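Local coordinates for particle-associated lyase (Acinetobacter bacteriophage AP22, PDB 4Y9V), which probably degrades the capsular polysaccharide of Acinetobacter baumannii as a trimeric phage tailspike lyase, and binds a saccharide of that capsule, at residues D466-W471 with V494-D499; T500-L505 with K547-K552; Y504-S509 with T519-Q524; A541-L546 with I595-P600. One frame throughout, in Å; residues are numbered along the deposited sequence. Where two conformers were deposited one is given.

Contact 1 of 4, residues D466-W471 with V494-D499; sequences DALRHW and VVNTKD
Val494 lies against one face of the Trp471 indole near the C-terminal end of the parallel beta-helix, the pectin lyase-like fold of this tailspike. Its CB sits 3.8 Å from the centroid of the six-membered ring of Trp471, 15° off the normal, in a CH-pi contact. Its two methyls spread over different parts of the ring: Val494 CG1 reaches toward Trp471 CE3 at 4.0 Å, and Val494 CG2 toward Trp471 CE2 at 3.7 Å. Leu468 CD2 covers the opposite face, displaced toward the rim; Leu468 CG is anti to its backbone N (chi1 178°), which starts the side chain on its way to the indole. The amide of Asn496 comes to the nitrogen-bearing edge of the indole, its plane turned 70° from the ring. At the far end of the contact the apolar sandwich gives way to a salt bridge, in which Lys498 NZ meets Asp466 OD1 at 3.0 Å from above the carboxylate plane. A water donates to Asp466 OD2 at 2.6 Å and accepts a weak bond from Lys498 NZ, so that it bridges the two charged groups.

Further out, Ile436, Ile457, Val461 and Cys463 from neighbouring strands pack round Trp471, so the ring is part of the buried interior of the coil. The ammonium of Lys498 is also bound by Asp464 O, and the carbonyl of Asp466 accepts from Thr500 OG1. Where strand 486-496 meets the second subunit, Val494 O accepts a hydrogen bond from Arg520 NH2 of that subunit.

Contact 2 of 4, residues T500-L505 with K547-K552; sequences TANPYL and KYKYSK
Leu505 pushes its branched end into the hollow between Tyr548 and Tyr550. Its CG rests 3.9 Å from Tyr548 CB, while Leu505 CD1 reaches Tyr550 CE1 at 3.8 Å. Beside it Pro503 forms a second bump, its CG lying 3.9 Å from Tyr548 CD1, with the proline and the tyrosine side by side and pointing the same way. The two backbones run in nearly the same direction, and Lys549 is bridged to Tyr504 in a single parallel step: Lys549 N donates to Pro503 O at 2.9 Å, and Leu505 N to Lys549 O at 2.8 Å. Through this bridge the loop that leaves beta-helix strand 486-496 is joined to a loop of the C-terminal Ig-like region. On the outer side Lys549, in one of its two conformers, bends at chi3 (-68°) and drapes over the Tyr504 ring. Its CE lies above the centre of the ring, 3.8 Å from the centroid, and the Lys549 ammonium makes an off-centre cation-pi contact with the same face. Lys549 NZ also gives a weak hydrogen bond to Asn502 O. Tyr550 O fills the notch at the edge of the Tyr504 ring, in its plane and 3.6 Å from Tyr504 CD1.

Contact 3 of 4, residues Y504-S509 with T519-Q524; sequences YLIYPS and TRQMLQ
Ile506 and Gln521 form the tight half of this contact, where the chain turns a corner at Leu505 near the C-terminal end of the parallel beta-helix and faces strand 518-531, which runs parallel to 486-496. The tip of Ile506 does the touching: its CD1 is 3.6 Å from Thr519 CG2 and equally 3.6 Å from Gln521 CG, lodged between two residues that are separated by one in the strand and point to the same side. With CG1 anti to the carbonyl carbon (chi1 -57°) and CD1 anti in turn (chi2 177°), CD1 is carried out to the strand, and the isoleucine crosses the Gln521 side chain at about a right angle.

At Leu505 the approach is longer. Only its CD1 comes close to Met522, at 3.8 Å from Met522 N and 4.2 Å from Met522 CB. No hydrogen bond joins the two segments, so they meet by van der Waals contact alone. All five touching residues are buried, and Val491 of strand 486-496 packs against both Leu505 and Ile506. Beyond Ile506 the chain veers off, and Tyr507 to Ser509 are partly exposed and stand well clear of the strand.

The Gln521 amide, which Ile506 CD1 also touches, is fixed by bonds of its own. Its nitrogen bonds to Ser551 OG, and Gln521 NE2 also donates to Thr519 OG1 at 2.9 Å, almost straight at 176°, with the hydroxyl oxygen lying in the amide plane.

Contact 4 of 4, residues A541-L546 with I595-P600; sequences ANVINL and IDQVRP. With SO4 (sulfate ion), chain L.
Arg599 meets Ala541 with the edge of its guanidinium: Arg599 NE donates to Ala541 O at 2.8 Å, the oxygen lying exactly in the guanidinium plane. Another part of the edge is taken by a sulfate, probably from the crystallisation liquor, whose O4 accepts from Arg599 NH2 at 3.1 Å; Arg540 holds the same ion. Arg599 NH1 bonds to Ser568 OG of the third subunit. The amides of Asn545 and Gln597, a second pair of flat groups, lie side by side with planes 40° apart. Gln597 NE2 donates to Asn545 OD1 at 2.9 Å, nearly straight at 176°; the oxygen is in the Gln597 amide plane, whereas the donor is tilted out of the Asn545 carbonyl plane.

The amides of Asn545 and Gln597 lie on one face of an antiparallel ladder in the C-terminal Ig-like domain, between strands 538-545 and 597-604. Ile544 and Val598 are a hydrogen-bonded pair, with Ile544 N to Val598 O at 2.9 Å and Val598 N to Ile544 O at 3.1 Å; Asn545 and Gln597 form the adjacent non-hydrogen-bonded pair. Toward the other face Ile544 crosses Pro600 at about a right angle, its CD1 3.7 Å from Pro600 CD. Trp618 of strand 613-623 packs against Ile544, Leu546 and Pro600 there. Beyond the two bridged pairs, Leu546 N donates to Asp596 O, and at the other end Ala541 N bonds to Pro600 O.

Contacts 1, 2 and 3 are clustered where the beta-helix passes into the C-terminal Ig-like domain, and contact 4 lies within that domain. Contacts 2 and 3, whose centres are about 7 Å apart, share Tyr504 and Leu505; contact 1 is about 8 Å from contact 2, centre to centre. Contact 1 closes before the others open, whereas contacts 2 and 4 interlock along the chain, their segments alternating. Strands 486-496 and 518-531 are parallel neighbours that tie contacts 1 and 3 together. Contact 4 is about 19 Å from contact 1, centre to centre, and does not touch it, but it reaches contact 2 through Ile595. Contacts 1 to 3 also touch the second subunit, placing this junction beside the trimer interface.

Contact 1 of 4, residues D466-W471 with V494-D499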
# COMPACT_ATOMS: atom_id res chain seq x y z
N ASP A 466 27.86 -7.39 -7.00
CA ASP A 466 29.33 -7.27 -6.85
C ASP A 466 29.91 -6.20 -7.77
O ASP A 466 30.98 -5.64 -7.47
CB ASP A 466 29.95 -8.65 -7.07
CG ASP A 466 29.39 -9.62 -6.08
OD1 ASP A 466 29.52 -9.38 -4.86
OD2 ASP A 466 28.71 -10.60 -6.50
N ALA A 467 29.25 -5.94 -8.89
CA ALA A 467 29.68 -4.92 -9.84
C ALA A 467 28.43 -4.28 -10.44
O ALA A 467 27.41 -4.97 -10.63
CB ALA A 467 30.56 -5.51 -10.93
N LEU A 468 28.51 -3.00 -10.73
CA LEU A 468 27.43 -2.24 -11.35
C LEU A 468 28.05 -1.12 -12.13
O LEU A 468 28.85 -0.37 -11.59
CB LEU A 468 26.49 -1.70 -10.25
CG LEU A 468 25.32 -0.84 -10.77
CD1 LEU A 468 24.35 -1.63 -11.62
CD2 LEU A 468 24.59 -0.19 -9.58
N ARG A 469 27.66 -0.96 -13.41
CA ARG A 469 28.18 0.15 -14.19
C ARG A 469 27.46 1.45 -13.89
O ARG A 469 28.12 2.49 -13.75
CB ARG A 469 28.14 -0.15 -15.70
CG ARG A 469 28.82 0.88 -16.53
CD ARG A 469 28.62 0.71 -18.08
NE ARG A 469 27.32 1.40 -18.54
CZ ARG A 469 27.24 1.72 -19.81
NH1 ARG A 469 27.96 1.61 -21.00
NH2 ARG A 469 26.05 2.36 -20.04
N HIS A 470 26.13 1.44 -13.85
CA HIS A 470 25.39 2.69 -13.65
C HIS A 470 24.06 2.45 -12.97
O HIS A 470 23.41 1.42 -13.17
CB HIS A 470 25.18 3.47 -14.94
CG HIS A 470 24.25 2.85 -15.95
ND1 HIS A 470 24.70 2.09 -16.99
CD2 HIS A 470 22.90 2.91 -16.01
CE1 HIS A 470 23.59 1.72 -17.66
NE2 HIS A 470 22.50 2.18 -17.10
N TRP A 471 23.63 3.48 -12.23
CA TRP A 471 22.26 3.56 -11.74
C TRP A 471 21.31 4.10 -12.81
O TRP A 471 20.25 3.51 -13.02
CB TRP A 471 22.19 4.39 -10.45
CG TRP A 471 22.64 3.61 -9.24
CD1 TRP A 471 23.90 3.52 -8.72
CD2 TRP A 471 21.81 2.78 -8.44
NE1 TRP A 471 23.90 2.69 -7.62
CE2 TRP A 471 22.62 2.22 -7.42
CE3 TRP A 471 20.44 2.47 -8.46
CZ2 TRP A 471 22.11 1.36 -6.45
CZ3 TRP A 471 19.94 1.63 -7.47
CH2 TRP A 471 20.77 1.07 -6.49
N VAL A 494 20.67 5.93 -2.70
CA VAL A 494 20.83 4.55 -3.12
C VAL A 494 21.95 3.95 -2.25
O VAL A 494 22.80 4.69 -1.75
CB VAL A 494 21.20 4.42 -4.62
CG1 VAL A 494 20.13 5.08 -5.48
CG2 VAL A 494 22.58 4.97 -4.94
N VAL A 495 21.95 2.61 -2.16
CA VAL A 495 22.90 1.87 -1.36
C VAL A 495 23.47 0.72 -2.18
O VAL A 495 22.76 -0.21 -2.53
CB VAL A 495 22.24 1.35 -0.05
CG1 VAL A 495 23.31 0.72 0.84
CG2 VAL A 495 21.46 2.44 0.68
N ASN A 496 24.77 0.73 -2.53
CA ASN A 496 25.45 -0.48 -3.02
C ASN A 496 26.09 -1.14 -1.79
O ASN A 496 26.98 -0.58 -1.17
CB ASN A 496 26.51 -0.17 -4.06
CG ASN A 496 25.89 0.02 -5.42
OD1 ASN A 496 25.67 -1.10 -6.10
ND2 ASN A 496 25.56 1.14 -5.85
N THR A 497 25.61 -2.33 -1.44
CA THR A 497 26.05 -2.98 -0.22
C THR A 497 27.44 -3.60 -0.33
O THR A 497 28.04 -3.88 0.71
CB THR A 497 25.02 -3.99 0.27
OG1 THR A 497 25.02 -5.06 -0.67
CG2 THR A 497 23.66 -3.36 0.45
N LYS A 498 27.95 -3.82 -1.52
CA LYS A 498 29.24 -4.48 -1.72
C LYS A 498 30.35 -3.48 -1.91
O LYS A 498 30.22 -2.51 -2.67
CB LYS A 498 29.19 -5.41 -2.92
CG LYS A 498 28.19 -6.55 -2.83
CD LYS A 498 28.58 -7.60 -1.79
CE LYS A 498 27.57 -8.73 -1.69
NZ LYS A 498 27.22 -9.41 -2.94
N ASP A 499 31.49 -3.75 -1.28
CA ASP A 499 32.61 -2.83 -1.37
C ASP A 499 33.33 -2.87 -2.70
O ASP A 499 34.15 -2.02 -2.97
CB ASP A 499 33.55 -2.99 -0.19
CG ASP A 499 34.36 -4.28 -0.12
OD1 ASP A 499 34.44 -4.97 -1.14
OD2 ASP A 499 34.88 -4.54 1.00
O HOH W 1 27.23 -12.06 -4.87

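Contact 2 of 4, residues T500-L505 with K547-K552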
# COMPACT_ATOMS: atom_id res chain seq x y z
N THR A 500 33.03 -3.85 -3.56
CA THR A 500 33.58 -3.92 -4.89
C THR A 500 32.80 -3.10 -5.90
O THR A 500 33.27 -2.88 -7.02
CB THR A 500 33.62 -5.37 -5.34
OG1 THR A 500 32.33 -5.97 -5.15
CG2 THR A 500 34.62 -6.20 -4.54
N ALA A 501 31.54 -2.73 -5.56
CA ALA A 501 30.72 -2.00 -6.54
C ALA A 501 31.21 -0.56 -6.65
O ALA A 501 31.45 0.09 -5.63
CB ALA A 501 29.26 -2.08 -6.10
N ASN A 502 31.30 -0.08 -7.87
CA ASN A 502 31.84 1.26 -8.17
C ASN A 502 31.06 1.90 -9.32
O ASN A 502 31.65 2.12 -10.39
CB ASN A 502 33.32 1.12 -8.48
CG ASN A 502 34.09 2.36 -8.78
OD1 ASN A 502 33.82 3.46 -8.16
ND2 ASN A 502 35.04 2.26 -9.64
N PRO A 503 29.77 2.13 -9.13
CA PRO A 503 28.95 2.57 -10.26
C PRO A 503 29.01 4.04 -10.47
O PRO A 503 29.24 4.84 -9.56
CB PRO A 503 27.55 2.20 -9.78
CG PRO A 503 27.60 2.47 -8.28
CD PRO A 503 29.02 2.00 -7.91
N TYR A 504 28.66 4.47 -11.72
CA TYR A 504 28.20 5.81 -11.94
C TYR A 504 26.78 5.97 -11.37
O TYR A 504 25.90 5.14 -11.61
CB TYR A 504 28.13 6.13 -13.44
CG TYR A 504 29.48 6.30 -14.08
CD1 TYR A 504 30.12 7.55 -14.03
CD2 TYR A 504 30.15 5.25 -14.67
CE1 TYR A 504 31.35 7.73 -14.58
CE2 TYR A 504 31.40 5.43 -15.26
CZ TYR A 504 31.97 6.70 -15.19
OH TYR A 504 33.22 6.84 -15.78
N LEU A 505 26.55 7.08 -10.69
CA LEU A 505 25.18 7.47 -10.33
C LEU A 505 24.38 7.73 -11.60
O LEU A 505 23.28 7.25 -11.80
CB LEU A 505 25.23 8.65 -9.38
CG LEU A 505 25.89 8.35 -8.02
CD1 LEU A 505 26.30 9.61 -7.32
CD2 LEU A 505 24.95 7.54 -7.14
N LYS A 547 33.57 6.02 -4.30
CA LYS A 547 32.83 4.79 -4.59
C LYS A 547 31.76 4.98 -5.64
O LYS A 547 31.58 4.13 -6.55
CB LYS A 547 32.21 4.29 -3.30
CG LYS A 547 31.28 3.10 -3.56
CD LYS A 547 30.85 2.46 -2.26
CE LYS A 547 29.87 1.33 -2.44
NZ LYS A 547 29.39 0.80 -1.16
N TYR A 548 30.99 6.05 -5.49
CA TYR A 548 29.95 6.38 -6.45
C TYR A 548 30.49 7.48 -7.35
O TYR A 548 30.97 8.52 -6.88
CB TYR A 548 28.66 6.83 -5.76
CG TYR A 548 28.10 5.81 -4.78
CD1 TYR A 548 27.21 4.82 -5.17
CD2 TYR A 548 28.46 5.86 -3.43
CE1 TYR A 548 26.71 3.91 -4.26
CE2 TYR A 548 27.95 4.95 -2.52
CZ TYR A 548 27.08 3.97 -2.92
OH TYR A 548 26.55 3.04 -2.04
N LYS A 549 30.45 7.28 -8.67
CA LYS A 549 31.01 8.26 -9.58
C LYS A 549 29.89 9.15 -10.14
O LYS A 549 28.78 8.72 -10.36
CB LYS A 549 31.72 7.52 -10.71
CG LYS A 549 32.82 6.63 -10.18
CD LYS A 549 33.50 5.81 -11.24
CE LYS A 549 32.46 4.83 -11.71
NZ LYS A 549 33.11 3.69 -12.43
N TYR A 550 30.26 10.41 -10.31
CA TYR A 550 29.32 11.39 -10.85
C TYR A 550 29.38 11.43 -12.38
O TYR A 550 30.34 11.00 -13.00
CB TYR A 550 29.66 12.78 -10.25
CG TYR A 550 29.48 12.81 -8.74
CD1 TYR A 550 28.23 12.96 -8.21
CD2 TYR A 550 30.54 12.63 -7.87
CE1 TYR A 550 28.00 12.96 -6.83
CE2 TYR A 550 30.34 12.63 -6.49
CZ TYR A 550 29.07 12.76 -6.00
OH TYR A 550 28.92 12.71 -4.61
N SER A 551 28.37 12.07 -12.98
CA SER A 551 28.41 12.27 -14.42
C SER A 551 29.41 13.33 -14.84
O SER A 551 29.81 13.38 -16.00
CB SER A 551 27.05 12.65 -14.98
OG SER A 551 26.64 13.90 -14.42
N LYS A 552 29.77 14.22 -13.92
CA LYS A 552 30.61 15.38 -14.19
C LYS A 552 31.28 15.71 -12.84
O LYS A 552 30.90 15.23 -11.78
CB LYS A 552 29.85 16.53 -14.75
CG LYS A 552 28.80 17.00 -13.77
CD LYS A 552 28.25 18.11 -14.63
CE LYS A 552 27.16 18.73 -13.95
NZ LYS A 552 26.46 19.70 -14.90

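Contact 3 of 4, residues Y504-S509 with T519-Q524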
# COMPACT_ATOMS: atom_id res chain seq x y z
N TYR A 504 28.66 4.47 -11.72
CA TYR A 504 28.20 5.81 -11.94
C TYR A 504 26.78 5.97 -11.37
O TYR A 504 25.90 5.14 -11.61
CB TYR A 504 28.13 6.13 -13.44
CG TYR A 504 29.48 6.30 -14.08
CD1 TYR A 504 30.12 7.55 -14.03
CD2 TYR A 504 30.15 5.25 -14.67
CE1 TYR A 504 31.35 7.73 -14.58
CE2 TYR A 504 31.40 5.43 -15.26
CZ TYR A 504 31.97 6.70 -15.19
OH TYR A 504 33.22 6.84 -15.78
N LEU A 505 26.55 7.08 -10.69
CA LEU A 505 25.18 7.47 -10.33
C LEU A 505 24.38 7.73 -11.60
O LEU A 505 23.28 7.25 -11.80
CB LEU A 505 25.23 8.65 -9.38
CG LEU A 505 25.89 8.35 -8.02
CD1 LEU A 505 26.30 9.61 -7.32
CD2 LEU A 505 24.95 7.54 -7.14
N ILE A 506 24.99 8.55 -12.48
CA ILE A 506 24.45 8.89 -13.80
C ILE A 506 25.58 8.69 -14.79
O ILE A 506 26.66 9.26 -14.61
CB ILE A 506 23.91 10.35 -13.84
CG1 ILE A 506 22.86 10.57 -12.77
CG2 ILE A 506 23.42 10.65 -15.24
CD1 ILE A 506 22.35 11.99 -12.72
N TYR A 507 25.38 7.84 -15.78
CA TYR A 507 26.44 7.55 -16.74
C TYR A 507 26.60 8.75 -17.69
O TYR A 507 25.61 9.22 -18.25
CB TYR A 507 26.12 6.26 -17.52
CG TYR A 507 27.33 5.82 -18.28
CD1 TYR A 507 28.26 5.00 -17.66
CD2 TYR A 507 27.62 6.29 -19.57
CE1 TYR A 507 29.41 4.59 -18.30
CE2 TYR A 507 28.79 5.93 -20.19
CZ TYR A 507 29.67 5.10 -19.56
OH TYR A 507 30.84 4.71 -20.24
N PRO A 508 27.85 9.20 -17.90
CA PRO A 508 28.07 10.40 -18.73
C PRO A 508 28.14 10.09 -20.22
O PRO A 508 28.97 9.31 -20.65
CB PRO A 508 29.45 10.88 -18.23
CG PRO A 508 30.15 9.66 -17.78
CD PRO A 508 29.08 8.78 -17.17
N SER A 509 27.30 10.78 -20.98
CA SER A 509 27.37 10.76 -22.45
C SER A 509 26.61 11.99 -22.92
O SER A 509 26.08 12.76 -22.14
CB SER A 509 26.81 9.43 -23.01
OG SER A 509 25.46 9.27 -22.66
N THR A 519 20.51 17.73 -12.61
CA THR A 519 20.63 16.51 -11.84
C THR A 519 20.75 16.78 -10.37
O THR A 519 21.18 17.83 -9.93
CB THR A 519 21.81 15.65 -12.32
OG1 THR A 519 23.04 16.20 -11.89
CG2 THR A 519 21.77 15.39 -13.81
N ARG A 520 20.38 15.75 -9.57
CA ARG A 520 20.79 15.63 -8.19
C ARG A 520 21.51 14.31 -8.08
O ARG A 520 20.97 13.28 -8.50
CB ARG A 520 19.64 15.69 -7.21
CG ARG A 520 18.87 16.96 -7.14
CD ARG A 520 17.71 16.89 -6.18
NE ARG A 520 17.00 18.15 -6.13
CZ ARG A 520 15.87 18.39 -5.46
NH1 ARG A 520 15.36 17.45 -4.76
NH2 ARG A 520 15.27 19.56 -5.55
N GLN A 521 22.74 14.32 -7.58
CA GLN A 521 23.55 13.13 -7.46
C GLN A 521 24.05 13.03 -6.03
O GLN A 521 24.57 13.99 -5.46
CB GLN A 521 24.72 13.16 -8.47
CG GLN A 521 24.21 13.32 -9.90
CD GLN A 521 25.27 13.27 -10.97
OE1 GLN A 521 26.14 12.39 -10.98
NE2 GLN A 521 25.20 14.20 -11.90
N MET A 522 23.86 11.83 -5.47
CA MET A 522 24.03 11.54 -4.05
C MET A 522 25.33 12.10 -3.49
O MET A 522 26.41 11.92 -4.05
CB MET A 522 24.00 10.01 -3.84
CG MET A 522 23.98 9.64 -2.36
SD MET A 522 23.60 7.90 -2.05
CE MET A 522 25.06 7.11 -2.74
N LEU A 523 25.19 12.74 -2.33
CA LEU A 523 26.36 13.25 -1.62
C LEU A 523 27.19 12.10 -1.09
O LEU A 523 26.72 11.02 -0.76
CB LEU A 523 25.99 14.25 -0.50
CG LEU A 523 25.68 15.75 -0.88
CD1 LEU A 523 26.84 16.76 -1.03
CD2 LEU A 523 24.78 15.84 -2.13
N GLN A 524 28.50 12.36 -1.01
CA GLN A 524 29.49 11.49 -0.38
C GLN A 524 30.33 12.37 0.57
O GLN A 524 30.37 13.59 0.41
CB GLN A 524 30.35 10.77 -1.39
CG GLN A 524 29.55 9.77 -2.23
CD GLN A 524 30.32 9.22 -3.38
OE1 GLN A 524 31.00 8.17 -3.27
NE2 GLN A 524 30.24 9.89 -4.52

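Contact 4 of 4, residues A541-L546 with I595-P600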
# COMPACT_ATOMS: atom_id res chain seq x y z
N ALA A 541 46.40 15.37 0.95
CA ALA A 541 46.01 13.99 1.03
C ALA A 541 46.31 13.30 -0.30
O ALA A 541 46.33 13.94 -1.36
CB ALA A 541 44.52 13.90 1.31
N ASN A 542 46.50 11.98 -0.28
CA ASN A 542 46.50 11.25 -1.51
C ASN A 542 45.13 11.40 -2.18
O ASN A 542 44.10 11.57 -1.52
CB ASN A 542 46.78 9.76 -1.32
CG ASN A 542 48.16 9.43 -0.79
OD1 ASN A 542 49.08 10.26 -0.68
ND2 ASN A 542 48.28 8.21 -0.44
N VAL A 543 45.10 11.30 -3.51
CA VAL A 543 43.82 11.37 -4.22
C VAL A 543 42.88 10.31 -3.69
O VAL A 543 43.26 9.16 -3.39
CB VAL A 543 44.05 11.27 -5.73
CG1 VAL A 543 44.52 9.90 -6.18
CG2 VAL A 543 42.77 11.63 -6.49
N ILE A 544 41.63 10.71 -3.56
CA ILE A 544 40.55 9.86 -3.08
C ILE A 544 39.68 9.45 -4.25
O ILE A 544 39.14 10.31 -4.97
CB ILE A 544 39.74 10.61 -2.02
CG1 ILE A 544 40.64 11.05 -0.86
CG2 ILE A 544 38.57 9.79 -1.55
CD1 ILE A 544 39.92 11.85 0.15
N ASN A 545 39.55 8.14 -4.47
CA ASN A 545 38.70 7.59 -5.49
C ASN A 545 37.32 7.31 -4.91
O ASN A 545 37.16 6.58 -3.94
CB ASN A 545 39.29 6.26 -5.96
CG ASN A 545 40.58 6.54 -6.72
OD1 ASN A 545 40.58 7.19 -7.78
ND2 ASN A 545 41.70 6.14 -6.16
N LEU A 546 36.32 7.96 -5.47
CA LEU A 546 34.98 7.92 -4.93
C LEU A 546 34.29 6.59 -5.30
O LEU A 546 34.33 6.13 -6.43
CB LEU A 546 34.15 9.07 -5.51
CG LEU A 546 34.71 10.48 -5.21
CD1 LEU A 546 33.88 11.49 -5.96
CD2 LEU A 546 34.81 10.72 -3.71
N ILE A 595 35.35 13.42 -12.12
CA ILE A 595 34.06 12.74 -11.91
C ILE A 595 34.06 11.76 -10.77
O ILE A 595 33.03 11.50 -10.17
CB ILE A 595 33.53 12.06 -13.15
CG1 ILE A 595 34.45 11.04 -13.77
CG2 ILE A 595 33.12 13.07 -14.18
CD1 ILE A 595 33.66 10.62 -15.06
N ASP A 596 35.26 11.17 -10.58
CA ASP A 596 35.50 10.04 -9.72
C ASP A 596 36.54 10.36 -8.63
O ASP A 596 36.95 9.38 -7.96
CB ASP A 596 35.91 8.84 -10.59
CG ASP A 596 37.23 8.99 -11.31
OD1 ASP A 596 37.64 10.12 -11.61
OD2 ASP A 596 37.98 8.01 -11.58
N GLN A 597 36.99 11.60 -8.38
CA GLN A 597 38.12 11.85 -7.47
C GLN A 597 37.99 13.23 -6.84
O GLN A 597 37.54 14.20 -7.45
CB GLN A 597 39.46 11.83 -8.22
CG GLN A 597 39.79 10.45 -8.78
CD GLN A 597 41.14 10.45 -9.45
OE1 GLN A 597 41.56 11.41 -10.07
NE2 GLN A 597 41.83 9.31 -9.28
N VAL A 598 38.48 13.29 -5.58
CA VAL A 598 38.74 14.55 -4.89
C VAL A 598 40.12 14.47 -4.26
O VAL A 598 40.70 13.37 -4.15
CB VAL A 598 37.67 14.89 -3.84
CG1 VAL A 598 36.28 15.00 -4.50
CG2 VAL A 598 37.62 13.90 -2.70
N ARG A 599 40.66 15.58 -3.81
CA ARG A 599 41.99 15.58 -3.19
C ARG A 599 42.13 16.72 -2.23
O ARG A 599 42.72 17.78 -2.54
CB ARG A 599 43.11 15.58 -4.25
CG ARG A 599 44.45 15.24 -3.59
CD ARG A 599 45.60 15.28 -4.62
NE ARG A 599 46.80 14.80 -3.96
CZ ARG A 599 47.99 14.70 -4.56
NH1 ARG A 599 48.16 15.13 -5.78
NH2 ARG A 599 48.99 14.18 -3.90
N PRO A 600 41.63 16.56 -1.00
CA PRO A 600 41.76 17.63 0.00
C PRO A 600 43.24 17.93 0.29
O PRO A 600 44.08 17.04 0.27
CB PRO A 600 41.11 16.99 1.23
CG PRO A 600 40.32 15.88 0.75
CD PRO A 600 40.91 15.38 -0.48
S SO4 L . 52.44 14.69 -2.53
O1 SO4 L . 53.92 14.90 -2.46
O2 SO4 L . 51.74 15.87 -1.95
O3 SO4 L . 52.09 13.47 -1.72
O4 SO4 L . 52.05 14.46 -3.98
O HOH W 2 39.58 6.81 -10.08
O HOH W 3 38.30 6.46 -9.41